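Local coordinates for glycerophosphoryl diester phosphodiesterase (Agrobacterium tumefaciens str. C58, PDB 3KS6), which belongs to the glycerophosphoryl diester phosphodiesterase family, folds as a TIM barrel and holds a magnesium ion, at residues Ala28-Glu32 against Thr235-Arg241; Ala192-Met197 against Asp223-Lys227. All blocks are in the same frame, centred on the assembly; numbering follows the deposited sequence.

Contact 1. Residues Ala28-Glu32 against Thr235-Arg241; sequences AMALE and TLAIALR
Arg241 runs out extended and bends at chi3 (65°), while Glu32 folds at chi2 (74°). These bends turn the guanidinium and the carboxylate to face each other. The two side chains come from opposite directions and meet end-on. Arg241 NH1 donates to Glu32 OE1 at 2.9 Å, and Arg241 NH2 to Glu32 OE2 at 3.0 Å, giving a two-pronged salt bridge. The carboxylate sits at the edge of the guanidinium, but the two planes are turned 48° apart. OE2 uses its syn lone pair; OE1 is also met on its syn side, but from out of the carboxylate plane.

Beside this polar pair, Ile238 pushes CD1 into the bend of the loop. Ile238 CD1 lies 3.8 Å from both Met29 CB and Leu31 CB. The Leu31 and Ile238 side chains cross at about a right angle. Ala30 is the centre of an inverse gamma turn, and its O takes a bond of 2.6 Å from water 1. That water also accepts a weak bond from Arg241 NH2. The loop leading into barrel strand 33-40 packs on the C-terminal helix 234-249.

Both ends of the bridge have second partners: Thr3 O accepts from Arg241 NH1, and Ile5 N donates to Glu32 OE1. Arg241 is buried, with the like charge of Arg245 close by, so Glu32 is probably its counterweight and would favour the ionised form.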
loop_
_atom_site.group_PDB
_atom_site.type_symbol
_atom_site.label_atom_id
_atom_site.label_comp_id
_atom_site.label_asym_id
_atom_site.label_seq_id
_atom_site.Cartn_x
_atom_site.Cartn_y
_atom_site.Cartn_z
ATOM N N ALA A 28 1.487 -2.150 -16.531
ATOM C CA ALA A 28 1.185 -3.031 -17.692
ATOM C C ALA A 28 0.743 -4.457 -17.355
ATOM O O ALA A 28 0.440 -5.254 -18.265
ATOM C CB ALA A 28 2.430 -3.080 -18.593
HETATM N N MSE A 29 0.685 -4.809 -16.066
HETATM C CA MSE A 29 0.315 -6.177 -15.654
HETATM C C MSE A 29 -1.165 -6.381 -15.451
HETATM O O MSE A 29 -1.904 -5.431 -15.198
HETATM C CB MSE A 29 1.031 -6.575 -14.366
HETATM C CG MSE A 29 2.490 -6.752 -14.565
HETATM SE SE MSE A 29 3.295 -7.267 -12.825
HETATM C CE MSE A 29 4.941 -6.497 -13.249
ATOM N N ALA A 30 -1.590 -7.639 -15.547
ATOM C CA ALA A 30 -2.969 -8.008 -15.375
ATOM C C ALA A 30 -3.266 -8.209 -13.899
ATOM O O ALA A 30 -3.565 -9.324 -13.470
ATOM C CB ALA A 30 -3.265 -9.303 -16.153
ATOM N N LEU A 31 -3.165 -7.115 -13.140
ATOM C CA LEU A 31 -3.482 -7.073 -11.717
ATOM C C LEU A 31 -4.270 -5.793 -11.515
ATOM O O LEU A 31 -4.435 -5.009 -12.445
ATOM C CB LEU A 31 -2.234 -7.204 -10.810
ATOM C CG LEU A 31 -1.001 -6.344 -11.118
ATOM C CD1 LEU A 31 -1.306 -4.840 -11.103
ATOM C CD2 LEU A 31 0.169 -6.715 -10.176
ATOM N N GLU A 32 -4.729 -5.552 -10.297
ATOM C CA GLU A 32 -5.730 -4.533 -10.058
ATOM C C GLU A 32 -5.247 -3.275 -9.410
ATOM O O GLU A 32 -5.830 -2.238 -9.644
ATOM C CB GLU A 32 -6.847 -5.114 -9.205
ATOM C CG GLU A 32 -7.677 -6.171 -9.950
ATOM C CD GLU A 32 -6.947 -7.468 -10.104
ATOM O OE1 GLU A 32 -6.367 -7.869 -9.081
ATOM O OE2 GLU A 32 -6.953 -8.092 -11.208
ATOM N N THR A 235 4.282 -10.769 -10.431
ATOM C CA THR A 235 4.306 -11.645 -11.600
ATOM C C THR A 235 3.916 -13.059 -11.173
ATOM O O THR A 235 3.054 -13.673 -11.777
ATOM C CB THR A 235 5.674 -11.572 -12.300
ATOM O OG1 THR A 235 5.920 -10.212 -12.747
ATOM C CG2 THR A 235 5.708 -12.541 -13.489
ATOM N N LEU A 236 4.498 -13.536 -10.073
ATOM C CA LEU A 236 4.177 -14.844 -9.493
ATOM C C LEU A 236 2.762 -14.904 -9.000
ATOM O O LEU A 236 2.082 -15.892 -9.210
ATOM C CB LEU A 236 5.151 -15.180 -8.341
ATOM C CG LEU A 236 4.860 -16.471 -7.545
ATOM C CD1 LEU A 236 4.982 -17.701 -8.468
ATOM C CD2 LEU A 236 5.757 -16.600 -6.317
ATOM N N ALA A 237 2.304 -13.845 -8.349
ATOM C CA ALA A 237 0.958 -13.805 -7.823
ATOM C C ALA A 237 -0.068 -13.933 -8.952
ATOM O O ALA A 237 -1.062 -14.630 -8.800
ATOM C CB ALA A 237 0.710 -12.505 -7.046
ATOM N N ILE A 238 0.170 -13.237 -10.040
ATOM C CA ILE A 238 -0.737 -13.316 -11.206
ATOM C C ILE A 238 -0.800 -14.741 -11.713
ATOM O O ILE A 238 -1.891 -15.265 -11.975
ATOM C CB ILE A 238 -0.324 -12.349 -12.304
ATOM C CG1 ILE A 238 -0.647 -10.915 -11.833
ATOM C CG2 ILE A 238 -1.074 -12.646 -13.645
ATOM C CD1 ILE A 238 -0.068 -9.782 -12.674
ATOM N N ALA A 239 0.357 -15.372 -11.853
ATOM C CA ALA A 239 0.461 -16.779 -12.324
ATOM C C ALA A 239 -0.268 -17.749 -11.414
ATOM O O ALA A 239 -1.042 -18.605 -11.872
ATOM C CB ALA A 239 1.915 -17.198 -12.425
ATOM N N LEU A 240 -0.008 -17.640 -10.117
ATOM C CA LEU A 240 -0.679 -18.501 -9.147
ATOM C C LEU A 240 -2.180 -18.285 -9.133
ATOM O O LEU A 240 -2.946 -19.253 -8.989
ATOM C CB LEU A 240 -0.103 -18.258 -7.743
ATOM C CG LEU A 240 1.265 -18.846 -7.465
ATOM C CD1 LEU A 240 1.784 -18.447 -6.099
ATOM C CD2 LEU A 240 1.147 -20.381 -7.576
ATOM N N ARG A 241 -2.627 -17.030 -9.290
ATOM C CA ARG A 241 -4.067 -16.781 -9.270
ATOM C C ARG A 241 -4.731 -17.396 -10.520
ATOM O O ARG A 241 -5.772 -18.027 -10.417
ATOM C CB ARG A 241 -4.372 -15.275 -9.169
ATOM C CG ARG A 241 -5.837 -14.984 -9.099
ATOM C CD ARG A 241 -6.160 -13.530 -8.893
ATOM N NE ARG A 241 -5.740 -12.711 -10.026
ATOM C CZ ARG A 241 -5.922 -11.396 -10.102
ATOM N NH1 ARG A 241 -6.520 -10.742 -9.125
ATOM N NH2 ARG A 241 -5.485 -10.723 -11.145
HETATM O O HOH W 1 -4.609 -11.632 -14.240
#

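Contact 2. Residues Ala192-Met197 against Asp223-Lys227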
loop_
_atom_site.group_PDB
_atom_site.type_symbol
_atom_site.label_atom_id
_atom_site.label_comp_id
_atom_site.label_asym_id
_atom_site.label_seq_id
_atom_site.Cartn_x
_atom_site.Cartn_y
_atom_site.Cartn_z
ATOM N N ALA A 192 -3.253 -14.304 9.286
ATOM C CA ALA A 192 -4.566 -14.585 8.780
ATOM C C ALA A 192 -4.849 -16.068 8.886
ATOM O O ALA A 192 -3.937 -16.888 8.768
ATOM C CB ALA A 192 -4.663 -14.156 7.284
ATOM N N ASP A 193 -6.124 -16.379 9.039
ATOM C CA ASP A 193 -6.648 -17.718 8.984
ATOM C C ASP A 193 -8.159 -17.640 8.836
ATOM O O ASP A 193 -8.748 -16.539 8.941
ATOM C CB ASP A 193 -6.199 -18.520 10.202
ATOM C CG ASP A 193 -6.596 -17.889 11.513
ATOM O OD1 ASP A 193 -7.757 -17.483 11.664
ATOM O OD2 ASP A 193 -5.740 -17.815 12.423
ATOM N N ALA A 194 -8.786 -18.786 8.578
ATOM C CA ALA A 194 -10.240 -18.858 8.360
ATOM C C ALA A 194 -11.061 -18.259 9.495
ATOM O O ALA A 194 -12.056 -17.587 9.249
ATOM C CB ALA A 194 -10.681 -20.340 8.128
ATOM N N GLY A 195 -10.672 -18.553 10.740
ATOM C CA GLY A 195 -11.415 -18.048 11.895
ATOM C C GLY A 195 -11.363 -16.527 11.982
ATOM O O GLY A 195 -12.358 -15.902 12.306
ATOM N N LEU A 196 -10.184 -15.957 11.795
ATOM C CA LEU A 196 -10.050 -14.487 11.810
ATOM C C LEU A 196 -10.877 -13.847 10.714
ATOM O O LEU A 196 -11.620 -12.902 10.953
ATOM C CB LEU A 196 -8.602 -14.056 11.652
ATOM C CG LEU A 196 -8.389 -12.530 11.709
ATOM C CD1 LEU A 196 -8.883 -11.996 13.034
ATOM C CD2 LEU A 196 -6.922 -12.139 11.423
HETATM N N MSE A 197 -10.759 -14.363 9.510
HETATM C CA MSE A 197 -11.529 -13.814 8.408
HETATM C C MSE A 197 -13.027 -13.879 8.653
HETATM O O MSE A 197 -13.748 -12.934 8.350
HETATM C CB MSE A 197 -11.137 -14.507 7.086
HETATM C CG MSE A 197 -11.977 -14.088 5.918
HETATM SE SE MSE A 197 -11.287 -14.902 4.293
HETATM C CE MSE A 197 -12.778 -14.539 3.175
ATOM N N ASP A 223 -6.526 -19.248 -1.403
ATOM C CA ASP A 223 -7.329 -20.288 -0.745
ATOM C C ASP A 223 -8.291 -19.707 0.251
ATOM O O ASP A 223 -9.411 -20.153 0.340
ATOM C CB ASP A 223 -6.447 -21.318 -0.006
ATOM C CG ASP A 223 -5.754 -22.298 -0.951
ATOM O OD1 ASP A 223 -6.110 -22.328 -2.152
ATOM O OD2 ASP A 223 -4.851 -23.013 -0.468
ATOM N N LEU A 224 -7.851 -18.728 1.036
ATOM C CA LEU A 224 -8.767 -18.067 1.982
ATOM C C LEU A 224 -9.867 -17.233 1.314
ATOM O O LEU A 224 -10.951 -17.059 1.895
ATOM C CB LEU A 224 -7.981 -17.210 2.981
ATOM C CG LEU A 224 -7.232 -17.952 4.074
ATOM C CD1 LEU A 224 -6.469 -16.953 4.925
ATOM C CD2 LEU A 224 -8.203 -18.770 4.927
ATOM N N GLY A 225 -9.603 -16.745 0.102
ATOM C CA GLY A 225 -10.562 -15.982 -0.670
ATOM C C GLY A 225 -10.630 -14.557 -0.167
ATOM O O GLY A 225 -11.692 -13.956 -0.153
ATOM N N VAL A 226 -9.487 -14.023 0.269
ATOM C CA VAL A 226 -9.429 -12.684 0.856
ATOM C C VAL A 226 -9.717 -11.611 -0.211
ATOM O O VAL A 226 -9.590 -11.863 -1.411
ATOM C CB VAL A 226 -8.078 -12.438 1.581
ATOM C CG1 VAL A 226 -7.778 -13.550 2.615
ATOM C CG2 VAL A 226 -6.941 -12.227 0.597
ATOM N N LYS A 227 -10.111 -10.410 0.223
ATOM C CA LYS A 227 -10.482 -9.370 -0.715
ATOM C C LYS A 227 -9.334 -8.970 -1.609
ATOM O O LYS A 227 -9.508 -8.773 -2.820
ATOM C CB LYS A 227 -11.009 -8.124 0.037
ATOM C CG LYS A 227 -11.450 -7.022 -0.881
ATOM C CD LYS A 227 -12.014 -5.805 -0.097
ATOM C CE LYS A 227 -12.379 -4.654 -1.047
ATOM N NZ LYS A 227 -13.066 -3.597 -0.274
#
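Met197, a selenomethionine, reaches across to the backbone that ends helix 215-224. Its CG is anti to the backbone N (chi1 175°), and the rest of the chain is extended. This carries Met197 SE to 3.2 Å from Leu224 O, and Met197 CE to 3.5 Å from Gly225 O. Both are contacts with carbonyl oxygens. Leu224 O lies nearly opposite the CG-SE bond, consistent with a weak chalcogen-type approach. Met197 SE also makes an apolar contact of 4.1 Å with Val226 CG1. Leu224 sends its two methyl branches to the start of helix 194-202. Leu224 CD2 lies 3.7 Å from Ala194 N. Leu224 CD1 meets Ala192 CB at 4.1 Å, an apolar contact.

The two helices are successive ones of the TIM barrel, with strand 206-210 between them in the chain. The beginning of the first packs on the end of the second. Gly225 leaves the helix with positive phi (78°), and the chain then turns through Val226 toward strand 228-231.

Further out, Asp193 is the N-cap of helix 194-202. Asp193 OD1 accepts from Leu196 N at 2.9 Å, nearly straight at 169°, and this fixes the first turn that bears Met197. Phe207 of strand 206-210 touches both Ala192 and Met197 from the barrel side. Lys220 NZ, on the second helix, donates a hydrogen bond to Ala192 O.

From the N terminus, the chain makes strand 4-8 and helix 20-27 before it reaches 28-32, the first half of contact 1. Strand 33-40 follows and carries Glu35 and Asp37 of the magnesium site. Most of the barrel then passes before 192-197 opens contact 2. The chain runs through the rest of helix 194-202, strand 206-210 and helix 215-224, whose last residues begin 223-227 and close it. Strand 228-231 pairs with strand 4-8. Residues 235-241 then close contact 1. Contact 2 thus lies wholly within the long loop of contact 1. Their centres are 20 Å apart. Contact 1 ties the loop before strand 33-40 to the C-terminal helix 234-249; contact 2 joins neighbouring helices.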